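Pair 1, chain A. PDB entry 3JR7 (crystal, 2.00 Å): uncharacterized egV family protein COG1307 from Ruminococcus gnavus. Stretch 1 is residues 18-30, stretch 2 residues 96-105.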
# COMPACT_ATOMS: atom_id res chain seq x y z
N LYS A 18 -17.28 3.54 -26.88
CA LYS A 18 -17.19 3.88 -25.43
C LYS A 18 -15.74 3.74 -24.97
O LYS A 18 -15.12 2.69 -25.16
CB LYS A 18 -18.12 2.97 -24.60
CG LYS A 18 -18.48 3.55 -23.22
CD LYS A 18 -17.32 3.47 -22.22
CE LYS A 18 -17.77 3.89 -20.82
NZ LYS A 18 -18.81 2.97 -20.29
N ASP A 19 -15.24 4.82 -24.35
CA ASP A 19 -13.82 4.97 -24.01
C ASP A 19 -13.52 4.67 -22.56
O ASP A 19 -13.51 5.55 -21.71
CB ASP A 19 -13.34 6.38 -24.34
CG ASP A 19 -11.80 6.52 -24.36
OD1 ASP A 19 -11.11 5.68 -23.72
OD2 ASP A 19 -11.29 7.48 -25.01
N MSE A 20 -13.25 3.41 -22.27
CA MSE A 20 -12.47 3.10 -21.10
C MSE A 20 -11.15 2.56 -21.61
O MSE A 20 -10.71 1.46 -21.25
CB MSE A 20 -13.15 2.05 -20.27
CG MSE A 20 -14.54 2.42 -19.86
SE MSE A 20 -15.32 0.81 -19.05
CE MSE A 20 -13.73 0.09 -18.08
N SER A 21 -10.48 3.35 -22.42
CA SER A 21 -9.15 2.94 -22.88
C SER A 21 -8.12 3.35 -21.83
O SER A 21 -7.39 4.29 -22.03
CB SER A 21 -8.85 3.55 -24.23
OG SER A 21 -7.67 3.00 -24.79
N TYR A 22 -8.11 2.67 -20.70
CA TYR A 22 -7.11 2.93 -19.65
C TYR A 22 -6.68 1.66 -18.94
O TYR A 22 -7.42 0.70 -18.92
CB TYR A 22 -7.66 3.94 -18.64
CG TYR A 22 -8.68 3.43 -17.65
CD1 TYR A 22 -8.31 3.01 -16.40
CD2 TYR A 22 -10.02 3.44 -17.94
CE1 TYR A 22 -9.23 2.59 -15.48
CE2 TYR A 22 -10.97 3.00 -17.03
CZ TYR A 22 -10.57 2.59 -15.79
OH TYR A 22 -11.49 2.12 -14.83
N LYS A 23 -5.50 1.67 -18.34
CA LYS A 23 -5.09 0.59 -17.46
C LYS A 23 -4.48 1.21 -16.18
O LYS A 23 -3.80 2.24 -16.26
CB LYS A 23 -4.11 -0.33 -18.18
CG LYS A 23 -3.82 -1.60 -17.45
CD LYS A 23 -3.08 -2.64 -18.34
CE LYS A 23 -1.61 -2.27 -18.65
NZ LYS A 23 -0.77 -3.39 -19.41
N VAL A 24 -4.73 0.57 -15.04
CA VAL A 24 -4.12 0.93 -13.75
C VAL A 24 -3.15 -0.13 -13.31
O VAL A 24 -3.55 -1.28 -12.99
CB VAL A 24 -5.15 1.13 -12.62
CG1 VAL A 24 -4.45 1.72 -11.36
CG2 VAL A 24 -6.32 2.04 -13.08
N ILE A 25 -1.87 0.22 -13.34
CA ILE A 25 -0.79 -0.66 -12.94
C ILE A 25 -0.43 -0.31 -11.49
O ILE A 25 -0.21 0.84 -11.16
CB ILE A 25 0.45 -0.43 -13.81
CG1 ILE A 25 0.11 -0.68 -15.31
CG2 ILE A 25 1.62 -1.30 -13.33
CD1 ILE A 25 1.13 -0.12 -16.23
N VAL A 26 -0.34 -1.30 -10.64
CA VAL A 26 -0.05 -1.13 -9.23
C VAL A 26 1.08 -2.07 -8.87
O VAL A 26 1.06 -3.25 -9.28
CB VAL A 26 -1.29 -1.48 -8.40
CG1 VAL A 26 -1.05 -1.17 -6.90
CG2 VAL A 26 -2.50 -0.70 -8.93
N ASP A 27 2.10 -1.60 -8.15
CA ASP A 27 3.12 -2.54 -7.71
C ASP A 27 2.50 -3.51 -6.70
O ASP A 27 1.41 -3.27 -6.18
CB ASP A 27 4.42 -1.89 -7.21
CG ASP A 27 4.28 -1.14 -5.89
OD1 ASP A 27 3.47 -1.53 -5.00
OD2 ASP A 27 5.06 -0.19 -5.71
N SER A 28 3.16 -4.65 -6.49
CA SER A 28 2.48 -5.80 -5.86
C SER A 28 2.19 -5.54 -4.37
O SER A 28 1.40 -6.22 -3.76
CB SER A 28 3.30 -7.06 -6.04
OG SER A 28 4.52 -6.95 -5.38
N CYS A 29 2.80 -4.52 -3.80
CA CYS A 29 2.50 -4.16 -2.41
C CYS A 29 1.03 -3.80 -2.25
O CYS A 29 0.39 -4.15 -1.25
CB CYS A 29 3.42 -3.04 -1.92
SG CYS A 29 3.20 -2.73 -0.16
N GLY A 30 0.48 -3.15 -3.27
CA GLY A 30 -0.89 -2.70 -3.22
C GLY A 30 -1.85 -3.84 -3.43
O GLY A 30 -1.88 -4.39 -4.54
N ALA A 96 -4.28 0.14 -24.25
CA ALA A 96 -4.93 1.18 -23.45
C ALA A 96 -4.30 2.52 -23.78
O ALA A 96 -3.07 2.66 -23.78
CB ALA A 96 -4.85 0.91 -21.91
N GLU A 97 -5.13 3.51 -24.00
CA GLU A 97 -4.62 4.84 -24.31
C GLU A 97 -3.98 5.50 -23.08
O GLU A 97 -2.95 6.16 -23.19
CB GLU A 97 -5.79 5.73 -24.78
CG GLU A 97 -5.43 7.17 -25.05
CD GLU A 97 -6.62 7.97 -25.48
OE1 GLU A 97 -7.75 7.74 -24.96
OE2 GLU A 97 -6.44 8.85 -26.33
N ARG A 98 -4.60 5.32 -21.92
CA ARG A 98 -4.16 6.03 -20.73
C ARG A 98 -3.62 5.04 -19.71
O ARG A 98 -4.29 4.08 -19.34
CB ARG A 98 -5.34 6.82 -20.14
CG ARG A 98 -5.99 7.75 -21.16
CD ARG A 98 -7.13 8.57 -20.61
NE ARG A 98 -8.28 7.76 -20.28
CZ ARG A 98 -9.15 7.21 -21.15
NH1 ARG A 98 -8.96 7.35 -22.49
NH2 ARG A 98 -10.21 6.51 -20.70
N ILE A 99 -2.39 5.28 -19.26
CA ILE A 99 -1.73 4.43 -18.28
C ILE A 99 -1.51 5.18 -16.96
O ILE A 99 -0.88 6.24 -16.93
CB ILE A 99 -0.39 3.93 -18.78
CG1 ILE A 99 -0.57 3.26 -20.16
CG2 ILE A 99 0.25 2.96 -17.72
CD1 ILE A 99 -1.40 1.94 -20.14
N TYR A 100 -2.02 4.60 -15.87
CA TYR A 100 -1.88 5.19 -14.53
C TYR A 100 -1.09 4.19 -13.72
O TYR A 100 -1.44 3.03 -13.70
CB TYR A 100 -3.25 5.39 -13.89
CG TYR A 100 -4.19 6.27 -14.67
CD1 TYR A 100 -4.04 7.66 -14.65
CD2 TYR A 100 -5.24 5.73 -15.40
CE1 TYR A 100 -4.88 8.47 -15.38
CE2 TYR A 100 -6.12 6.55 -16.13
CZ TYR A 100 -5.92 7.92 -16.11
OH TYR A 100 -6.76 8.75 -16.79
N VAL A 101 -0.03 4.61 -13.06
CA VAL A 101 0.82 3.70 -12.30
C VAL A 101 0.77 4.14 -10.83
O VAL A 101 0.90 5.34 -10.52
CB VAL A 101 2.27 3.72 -12.83
CG1 VAL A 101 3.12 2.54 -12.24
CG2 VAL A 101 2.29 3.68 -14.37
N VAL A 102 0.58 3.19 -9.92
CA VAL A 102 0.51 3.50 -8.49
C VAL A 102 1.56 2.70 -7.77
O VAL A 102 1.61 1.49 -7.93
CB VAL A 102 -0.85 3.13 -7.91
CG1 VAL A 102 -0.87 3.50 -6.35
CG2 VAL A 102 -1.97 3.85 -8.68
N THR A 103 2.45 3.38 -7.05
CA THR A 103 3.58 2.76 -6.40
C THR A 103 3.64 3.04 -4.93
O THR A 103 3.04 4.00 -4.43
CB THR A 103 4.96 3.20 -7.00
OG1 THR A 103 5.28 4.53 -6.60
CG2 THR A 103 4.98 3.06 -8.53
N LEU A 104 4.36 2.18 -4.23
CA LEU A 104 4.90 2.46 -2.90
C LEU A 104 5.48 3.87 -2.80
O LEU A 104 6.05 4.38 -3.76
CB LEU A 104 6.03 1.46 -2.60
CG LEU A 104 5.67 0.07 -2.08
CD1 LEU A 104 6.79 -0.92 -2.47
CD2 LEU A 104 5.42 0.12 -0.58
N SER A 105 5.41 4.45 -1.62
CA SER A 105 6.12 5.66 -1.29
C SER A 105 7.54 5.67 -1.81
O SER A 105 8.37 4.73 -1.57
CB SER A 105 6.20 5.86 0.23
OG SER A 105 7.02 7.00 0.51

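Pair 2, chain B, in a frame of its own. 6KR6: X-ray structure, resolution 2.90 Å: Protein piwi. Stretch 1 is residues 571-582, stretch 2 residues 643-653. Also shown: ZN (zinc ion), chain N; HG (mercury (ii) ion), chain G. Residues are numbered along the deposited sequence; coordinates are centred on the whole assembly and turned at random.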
# COMPACT_ATOMS: atom_id res chain seq x y z
N PRO B 571 15.92 13.35 21.23
CA PRO B 571 15.72 14.38 22.26
C PRO B 571 14.29 14.41 22.80
O PRO B 571 13.58 15.42 22.73
CB PRO B 571 16.08 15.66 21.51
CG PRO B 571 15.62 15.39 20.11
CD PRO B 571 15.84 13.91 19.87
N LEU B 572 13.85 13.28 23.35
CA LEU B 572 12.52 13.18 23.95
C LEU B 572 12.56 12.19 25.11
O LEU B 572 13.25 11.17 25.03
CB LEU B 572 11.47 12.75 22.92
CG LEU B 572 10.79 13.88 22.14
CD1 LEU B 572 9.74 13.32 21.20
CD2 LEU B 572 10.17 14.89 23.10
N SER B 573 11.82 12.51 26.17
CA SER B 573 11.81 11.72 27.39
C SER B 573 10.48 11.01 27.54
O SER B 573 9.42 11.61 27.32
CB SER B 573 12.07 12.61 28.62
OG SER B 573 13.29 13.32 28.49
N GLY B 574 10.53 9.73 27.92
CA GLY B 574 9.32 8.96 28.13
C GLY B 574 8.46 8.76 26.90
O GLY B 574 7.23 8.83 26.98
N LEU B 575 9.08 8.52 25.75
CA LEU B 575 8.37 8.32 24.49
C LEU B 575 8.33 6.84 24.15
O LEU B 575 9.36 6.16 24.17
CB LEU B 575 9.03 9.11 23.36
CG LEU B 575 8.73 8.65 21.93
CD1 LEU B 575 7.25 8.76 21.59
CD2 LEU B 575 9.56 9.46 20.93
N MET B 576 7.14 6.34 23.84
CA MET B 576 6.93 4.99 23.36
C MET B 576 6.41 5.07 21.93
O MET B 576 5.35 5.65 21.68
CB MET B 576 5.96 4.23 24.25
CG MET B 576 5.30 3.02 23.60
SD MET B 576 4.66 1.91 24.87
CE MET B 576 3.45 0.98 23.94
N THR B 577 7.17 4.50 20.99
CA THR B 577 6.78 4.47 19.59
C THR B 577 6.16 3.12 19.28
O THR B 577 6.77 2.08 19.55
CB THR B 577 7.99 4.72 18.68
OG1 THR B 577 8.76 5.81 19.19
CG2 THR B 577 7.52 5.05 17.27
N ILE B 578 4.96 3.13 18.72
CA ILE B 578 4.23 1.91 18.39
C ILE B 578 4.09 1.81 16.88
O ILE B 578 3.76 2.79 16.21
CB ILE B 578 2.85 1.86 19.06
CG1 ILE B 578 2.94 2.18 20.55
CG2 ILE B 578 2.23 0.49 18.88
CD1 ILE B 578 1.59 2.21 21.24
N GLY B 579 4.34 0.61 16.36
CA GLY B 579 4.02 0.28 14.99
C GLY B 579 3.06 -0.90 14.97
O GLY B 579 3.05 -1.73 15.89
N PHE B 580 2.25 -0.97 13.92
CA PHE B 580 1.23 -2.00 13.83
C PHE B 580 0.95 -2.29 12.36
O PHE B 580 0.81 -1.36 11.57
CB PHE B 580 -0.06 -1.56 14.54
CG PHE B 580 -1.21 -2.51 14.38
CD1 PHE B 580 -1.26 -3.69 15.09
CD2 PHE B 580 -2.26 -2.21 13.52
CE1 PHE B 580 -2.32 -4.57 14.95
CE2 PHE B 580 -3.32 -3.08 13.37
CZ PHE B 580 -3.35 -4.26 14.09
N ASP B 581 0.89 -3.58 12.01
CA ASP B 581 0.47 -3.93 10.65
C ASP B 581 -0.25 -5.27 10.67
O ASP B 581 -0.33 -5.95 11.70
CB ASP B 581 1.65 -3.96 9.66
CG ASP B 581 1.19 -3.84 8.21
OD1 ASP B 581 -0.04 -3.84 7.96
OD2 ASP B 581 2.04 -3.73 7.30
N ILE B 582 -0.80 -5.63 9.51
CA ILE B 582 -1.65 -6.80 9.37
C ILE B 582 -1.20 -7.60 8.16
O ILE B 582 -0.56 -7.08 7.24
CB ILE B 582 -3.14 -6.41 9.24
CG1 ILE B 582 -3.29 -5.04 8.58
CG2 ILE B 582 -3.80 -6.40 10.61
CD1 ILE B 582 -3.04 -5.03 7.08
N LEU B 643 4.45 4.63 33.44
CA LEU B 643 3.89 4.60 32.09
C LEU B 643 4.56 5.66 31.22
O LEU B 643 5.17 6.60 31.73
CB LEU B 643 2.38 4.82 32.15
CG LEU B 643 1.55 3.71 32.78
CD1 LEU B 643 0.07 4.04 32.70
CD2 LEU B 643 1.84 2.38 32.11
N PRO B 644 4.48 5.52 29.89
CA PRO B 644 5.12 6.51 29.02
C PRO B 644 4.36 7.83 29.01
O PRO B 644 3.14 7.87 29.12
CB PRO B 644 5.10 5.84 27.65
CG PRO B 644 3.95 4.90 27.70
CD PRO B 644 3.87 4.42 29.12
N SER B 645 5.12 8.92 28.86
CA SER B 645 4.52 10.25 28.85
C SER B 645 3.99 10.62 27.47
O SER B 645 2.94 11.28 27.36
CB SER B 645 5.54 11.29 29.31
OG SER B 645 6.04 10.98 30.60
N ARG B 646 4.68 10.21 26.41
CA ARG B 646 4.27 10.46 25.04
C ARG B 646 4.21 9.15 24.27
O ARG B 646 4.98 8.22 24.54
CB ARG B 646 5.24 11.43 24.33
CG ARG B 646 5.84 12.50 25.24
CD ARG B 646 6.97 13.24 24.54
NE ARG B 646 7.85 13.92 25.48
CZ ARG B 646 7.75 15.20 25.81
NH1 ARG B 646 6.81 15.96 25.26
NH2 ARG B 646 8.60 15.74 26.68
N ILE B 647 3.30 9.07 23.31
CA ILE B 647 3.12 7.89 22.48
C ILE B 647 2.95 8.33 21.03
O ILE B 647 2.09 9.17 20.73
CB ILE B 647 1.91 7.04 22.92
CG1 ILE B 647 2.11 6.52 24.35
CG2 ILE B 647 1.70 5.88 21.97
CD1 ILE B 647 1.06 5.52 24.78
N VAL B 648 3.76 7.76 20.14
CA VAL B 648 3.65 7.99 18.70
C VAL B 648 3.26 6.67 18.06
O VAL B 648 4.05 5.72 18.04
CB VAL B 648 4.95 8.54 18.10
CG1 VAL B 648 4.81 8.69 16.60
CG2 VAL B 648 5.30 9.87 18.74
N PHE B 649 2.04 6.60 17.54
CA PHE B 649 1.47 5.39 16.97
C PHE B 649 1.53 5.49 15.45
O PHE B 649 0.95 6.41 14.87
CB PHE B 649 0.02 5.21 17.44
CG PHE B 649 -0.57 3.86 17.15
CD1 PHE B 649 -1.00 3.53 15.88
CD2 PHE B 649 -0.73 2.93 18.17
CE1 PHE B 649 -1.55 2.29 15.62
CE2 PHE B 649 -1.29 1.69 17.91
CZ PHE B 649 -1.70 1.37 16.63
N TYR B 650 2.23 4.55 14.82
CA TYR B 650 2.34 4.48 13.36
C TYR B 650 1.46 3.34 12.86
O TYR B 650 1.63 2.19 13.26
CB TYR B 650 3.79 4.29 12.92
CG TYR B 650 4.64 5.52 13.10
CD1 TYR B 650 4.36 6.69 12.41
CD2 TYR B 650 5.73 5.52 13.97
CE1 TYR B 650 5.14 7.82 12.57
CE2 TYR B 650 6.51 6.64 14.14
CZ TYR B 650 6.22 7.79 13.44
OH TYR B 650 7.00 8.91 13.60
N ARG B 651 0.52 3.68 11.97
CA ARG B 651 -0.50 2.75 11.50
C ARG B 651 -0.30 2.48 10.01
O ARG B 651 -0.18 3.42 9.22
CB ARG B 651 -1.90 3.31 11.76
CG ARG B 651 -3.04 2.36 11.45
CD ARG B 651 -2.92 1.06 12.22
NE ARG B 651 -4.21 0.38 12.34
CZ ARG B 651 -4.78 -0.33 11.38
NH1 ARG B 651 -5.95 -0.91 11.58
NH2 ARG B 651 -4.17 -0.47 10.20
N ASP B 652 -0.28 1.20 9.64
CA ASP B 652 -0.09 0.78 8.25
C ASP B 652 -1.46 0.44 7.67
O ASP B 652 -2.10 -0.53 8.09
CB ASP B 652 0.86 -0.41 8.17
CG ASP B 652 1.20 -0.81 6.74
OD1 ASP B 652 0.30 -1.29 6.02
OD2 ASP B 652 2.37 -0.66 6.34
N GLY B 653 -1.92 1.24 6.71
CA GLY B 653 -3.21 1.02 6.10
C GLY B 653 -3.54 1.99 4.98
O GLY B 653 -2.64 2.54 4.35
ZN ZN N . 0.45 -3.29 6.09
HG HG G . 4.67 -0.68 7.88

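Where do the two contacts differ most sharply? They part at the C-terminal end of the strands. In pair 1, Asp A27 turns its carboxylate across to the other stretch, and its OD2 accepts a hydrogen bond from Leu A104 N at 2.9 Å. The matching positions in pair 2 are Phe B580 and Asp B652. There Asp B652 N reaches the backbone O of Phe B580 at 3.4 Å, a weak bond, while the acid groups serve metal: Asp B581 OD1 and OD2 and Asp B652 OD1 each lie 2.0 Å from the zinc ion. Zinc sits between the two carboxylates, and Asp B581 OD1 lies 3.2 Å from Asp B652 OD1 with both bound to it.

What backbone do they share? Each is a pair of parallel strands whose axes come within 4.7 Å, and 14 central residues superpose with an RMSD of 0.4 Å. Tyr A22 to Val A26 fall on Leu B575 to Gly B579, and Arg A98 to Val A102 on Arg B646 to Tyr B650. The hydrogen-bond ladder has the same register: Ile A25 N to Tyr A100 O (2.9 Å) corresponds to Ile B578 N to Val B648 O (2.8 Å), and Val A102 N to Ile A25 O (2.8 Å) to Tyr B650 N to Ile B578 O (2.7 Å).

How do the side chains pack on the two faces of the sheet? On one face the same residue occurs at two matched positions: Ile A25 with Ile B578, and Ile A99 with Ile B647. Ile A25 CD1 meets Ile A99 CG2 at 3.5 Å; Ile B578 CD1 meets Ile B647 CG2 at 3.7 Å. Beside them, Val A101 is matched by the larger Phe B649, whose CE2 lies 3.8 Å from Ile B578 CG2. On the opposite face bulk is distributed differently: Tyr A100 is matched by Val B648, and Val A102 by Tyr B650. The ring edge of Tyr A100 therefore meets Tyr A22 CB (3.9 Å from CE2), whereas that of Tyr B650 meets Thr B577 CG2 (3.7 Å from CE2).

What does the shared arginine do? Arg A98 N donates to Ser A21 O and Arg B646 N to the matching Gly B574 O, 3.0 Å in both, but the side chains find different company. Arg A98 NH1 forms a salt bridge to Asp A19 OD1 at 3.0 Å. Arg B646 instead sets one guanidinium face against Leu B572, NE to CD2 3.5 Å, and NE makes a weak hydrogen bond to Ser B573 O at 3.3 Å.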